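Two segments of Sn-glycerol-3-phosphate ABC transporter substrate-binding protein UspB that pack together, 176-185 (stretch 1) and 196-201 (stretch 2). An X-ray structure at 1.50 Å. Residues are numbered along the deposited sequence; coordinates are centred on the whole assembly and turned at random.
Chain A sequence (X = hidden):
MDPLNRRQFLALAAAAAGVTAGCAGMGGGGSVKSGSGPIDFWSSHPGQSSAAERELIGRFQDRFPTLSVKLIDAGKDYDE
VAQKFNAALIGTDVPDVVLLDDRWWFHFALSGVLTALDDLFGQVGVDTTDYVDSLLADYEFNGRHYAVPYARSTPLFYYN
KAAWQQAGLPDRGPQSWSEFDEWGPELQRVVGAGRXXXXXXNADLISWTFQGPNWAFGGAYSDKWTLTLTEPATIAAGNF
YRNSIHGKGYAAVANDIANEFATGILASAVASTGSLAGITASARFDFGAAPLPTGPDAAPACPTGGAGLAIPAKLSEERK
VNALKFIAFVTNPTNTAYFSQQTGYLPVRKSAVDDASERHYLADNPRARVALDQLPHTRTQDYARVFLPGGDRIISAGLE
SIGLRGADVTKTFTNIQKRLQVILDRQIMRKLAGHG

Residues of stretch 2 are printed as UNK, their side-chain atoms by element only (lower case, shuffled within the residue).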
# COMPACT_ATOMS: atom_id res chain seq x y z
N SER A 176 -15.57 9.67 11.98
CA SER A 176 -15.12 8.51 12.73
C SER A 176 -15.82 7.29 12.17
O SER A 176 -16.89 7.40 11.55
CB SER A 176 -15.44 8.65 14.23
OG SER A 176 -16.84 8.65 14.46
N TRP A 177 -15.25 6.11 12.40
CA TRP A 177 -15.94 4.90 12.01
C TRP A 177 -17.26 4.72 12.76
O TRP A 177 -18.23 4.20 12.19
CB TRP A 177 -15.02 3.68 12.16
CG TRP A 177 -14.05 3.61 11.02
CD1 TRP A 177 -12.71 3.91 11.04
CD2 TRP A 177 -14.36 3.25 9.67
NE1 TRP A 177 -12.17 3.74 9.78
CE2 TRP A 177 -13.17 3.34 8.92
CE3 TRP A 177 -15.53 2.86 9.02
CZ2 TRP A 177 -13.11 3.04 7.56
CZ3 TRP A 177 -15.48 2.57 7.67
CH2 TRP A 177 -14.28 2.66 6.95
N SER A 178 -17.33 5.20 14.00
CA SER A 178 -18.57 5.11 14.75
C SER A 178 -19.66 6.02 14.18
O SER A 178 -20.83 5.64 14.16
CB SER A 178 -18.33 5.36 16.24
OG SER A 178 -17.60 4.28 16.78
N GLU A 179 -19.29 7.20 13.68
CA GLU A 179 -20.26 8.02 12.97
C GLU A 179 -20.75 7.30 11.72
O GLU A 179 -21.95 7.28 11.43
CB GLU A 179 -19.68 9.38 12.57
CG GLU A 179 -20.74 10.30 11.93
CD GLU A 179 -20.17 11.57 11.32
OE1 GLU A 179 -19.08 11.52 10.71
OE2 GLU A 179 -20.82 12.63 11.45
N PHE A 180 -19.83 6.68 10.98
CA PHE A 180 -20.24 5.96 9.79
C PHE A 180 -21.21 4.84 10.13
O PHE A 180 -22.18 4.61 9.42
CB PHE A 180 -19.06 5.40 9.00
CG PHE A 180 -19.50 4.73 7.74
CD1 PHE A 180 -20.10 5.49 6.75
CD2 PHE A 180 -19.41 3.35 7.57
CE1 PHE A 180 -20.58 4.91 5.58
CE2 PHE A 180 -19.88 2.76 6.40
CZ PHE A 180 -20.47 3.54 5.41
N ASP A 181 -20.93 4.14 11.22
CA ASP A 181 -21.78 3.05 11.65
C ASP A 181 -23.20 3.54 11.99
O ASP A 181 -24.19 2.83 11.77
CB ASP A 181 -21.14 2.34 12.84
CG ASP A 181 -21.96 1.18 13.33
OD1 ASP A 181 -21.96 0.13 12.65
OD2 ASP A 181 -22.60 1.31 14.40
N GLU A 182 -23.30 4.76 12.49
CA GLU A 182 -24.59 5.38 12.71
C GLU A 182 -25.30 5.70 11.38
O GLU A 182 -26.50 5.48 11.25
CB GLU A 182 -24.42 6.65 13.56
CG GLU A 182 -25.70 7.25 14.08
CD GLU A 182 -26.42 6.34 15.05
OE1 GLU A 182 -27.67 6.34 15.04
OE2 GLU A 182 -25.74 5.63 15.83
N TRP A 183 -24.53 6.17 10.39
CA TRP A 183 -25.07 6.46 9.06
C TRP A 183 -25.53 5.22 8.30
O TRP A 183 -26.42 5.29 7.45
CB TRP A 183 -24.01 7.14 8.20
CG TRP A 183 -23.61 8.53 8.60
CD1 TRP A 183 -24.14 9.30 9.60
CD2 TRP A 183 -22.61 9.33 7.96
NE1 TRP A 183 -23.52 10.53 9.63
CE2 TRP A 183 -22.58 10.57 8.63
CE3 TRP A 183 -21.74 9.11 6.89
CZ2 TRP A 183 -21.70 11.60 8.26
CZ3 TRP A 183 -20.88 10.13 6.52
CH2 TRP A 183 -20.86 11.36 7.21
N GLY A 184 -24.89 4.09 8.58
CA GLY A 184 -25.05 2.88 7.78
C GLY A 184 -26.48 2.46 7.50
O GLY A 184 -26.85 2.27 6.34
N PRO A 185 -27.30 2.30 8.55
CA PRO A 185 -28.68 1.84 8.33
C PRO A 185 -29.51 2.79 7.47
O PRO A 185 -30.33 2.32 6.68
CB PRO A 185 -29.25 1.75 9.75
CG PRO A 185 -28.03 1.38 10.57
CD PRO A 185 -26.93 2.22 9.98
N UNK A 196 -25.94 -2.42 -0.96
CA UNK A 196 -25.43 -2.22 0.40
C UNK A 196 -24.94 -0.80 0.60
O UNK A 196 -24.50 -0.15 -0.35
o UNK A 196 -24.74 -4.53 0.73
c UNK A 196 -24.28 -3.19 0.70
N UNK A 197 -25.01 -0.34 1.85
CA UNK A 197 -24.47 0.96 2.22
C UNK A 197 -22.95 1.00 2.10
O UNK A 197 -22.37 2.05 1.81
c UNK A 197 -24.87 1.31 3.65
N UNK A 198 -22.31 -0.14 2.36
CA UNK A 198 -20.85 -0.21 2.41
C UNK A 198 -20.40 -1.58 1.96
O UNK A 198 -21.02 -2.57 2.31
c UNK A 198 -20.36 0.06 3.85
n UNK A 198 -16.72 0.37 4.29
c UNK A 198 -17.86 -0.37 4.46
c UNK A 198 -17.03 1.51 3.69
n UNK A 198 -18.34 1.52 3.47
c UNK A 198 -18.89 0.35 3.94
N UNK A 199 -19.32 -1.62 1.18
CA UNK A 199 -18.69 -2.89 0.86
C UNK A 199 -17.31 -2.96 1.47
O UNK A 199 -16.54 -2.00 1.40
N UNK A 200 -17.01 -4.10 2.09
CA UNK A 200 -15.67 -4.42 2.57
C UNK A 200 -14.98 -5.30 1.55
O UNK A 200 -15.61 -6.19 0.97
c UNK A 200 -14.74 -1.51 7.65
c UNK A 200 -16.40 -2.97 6.83
n UNK A 200 -17.60 -3.62 6.68
c UNK A 200 -17.51 -4.49 5.62
c UNK A 200 -13.85 -1.96 6.67
c UNK A 200 -14.24 -2.92 5.75
c UNK A 200 -16.26 -4.41 5.06
c UNK A 200 -16.02 -2.00 7.75
c UNK A 200 -15.53 -3.44 5.82
c UNK A 200 -15.75 -5.20 3.89
N UNK A 201 -13.68 -5.09 1.35
CA UNK A 201 -12.92 -5.94 0.44
C UNK A 201 -12.97 -7.40 0.89
O UNK A 201 -13.16 -7.70 2.08
c UNK A 201 -11.49 -5.48 0.38

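The contact is read from a helix, residues 177 to 185, capped at its start by S176, whose OG accepts from E179 N at 3.0 Å. From this helix W177, F180 and G184 meet the second segment, a spacing of three and four residues that keeps all three on the same side of the helix.

Position 196 carries one carbon followed by one oxygen, with no branch. It lies in the loop, its side chain is out of reach of stretch 1, and it contributes nothing to the contact. A single carbon ending in a single oxygen is a hydroxymethyl group, so the residue is serine, S196.

Position 197 has one side-chain carbon and no more. That lone CB points toward the helix and comes within 3.5 Å of G184 O, while the backbone O of 197 lies 4.3 Å from F180 CZ, at the edge of the phenyl ring. A single methyl means alanine, A197. Here the two backbones come nearest, with G184 CA and A197 CA 5.9 Å apart. A CB on G184 would be crowded by P185 CD, within its own helix, and would stand clear of A197 CB.

Position 198 shows one carbon and then a five-membered ring of three carbons and two nitrogens. The ring lies against F180, with W177 also near. An imidazole on a methylene is histidine, H198. Its CA-to-CB bond points toward the helix and chi1 is t (-166°). F180 CZ lies 3.5 Å from H198 ND1, and the phenyl turns its edge to the imidazole face in an offset edge-to-face pair, centroids 4.9 Å apart and planes at 63°. On W177, CZ3 is 4.2 Å from H198 NE2, which sits at the edge of the indole, near its plane. The polar ND1 is not left unpaired, since it is hydrogen-bonded elsewhere in the structure.

Position 199 has no side-chain atoms at all and touches nothing on stretch 1; the strand passes through it on the way to position 200. It is glycine, G199.

Position 200 has one carbon, then fused five- and six-membered rings holding eight carbons and one nitrogen. Its CA-to-CB bond runs sideways, yet the far end of the ring system comes nearer and approaches W177. That indole is tryptophan, W200, with CH2 4.1 Å from W177 CZ3. The two six-membered rings are near parallel, planes at 28°, but slid apart so that they barely overlap.

Position 201 again has a single carbon, out of reach of stretch 1 and outside the contact, hence alanine, A201.

The rule is small backbone-near groups at one end and long rings at the other. G184 and A197 meet closely, whereas the helix and strand axes stay 11.3 Å apart at closest approach, and F180, H198, W177 and W200 reach across. No hydrogen bond joins the two stretches; rings, a methyl and the backbone at G184 together bury 227 Å², summed over both sides.

Stretch 2 196-201: SAHGWA
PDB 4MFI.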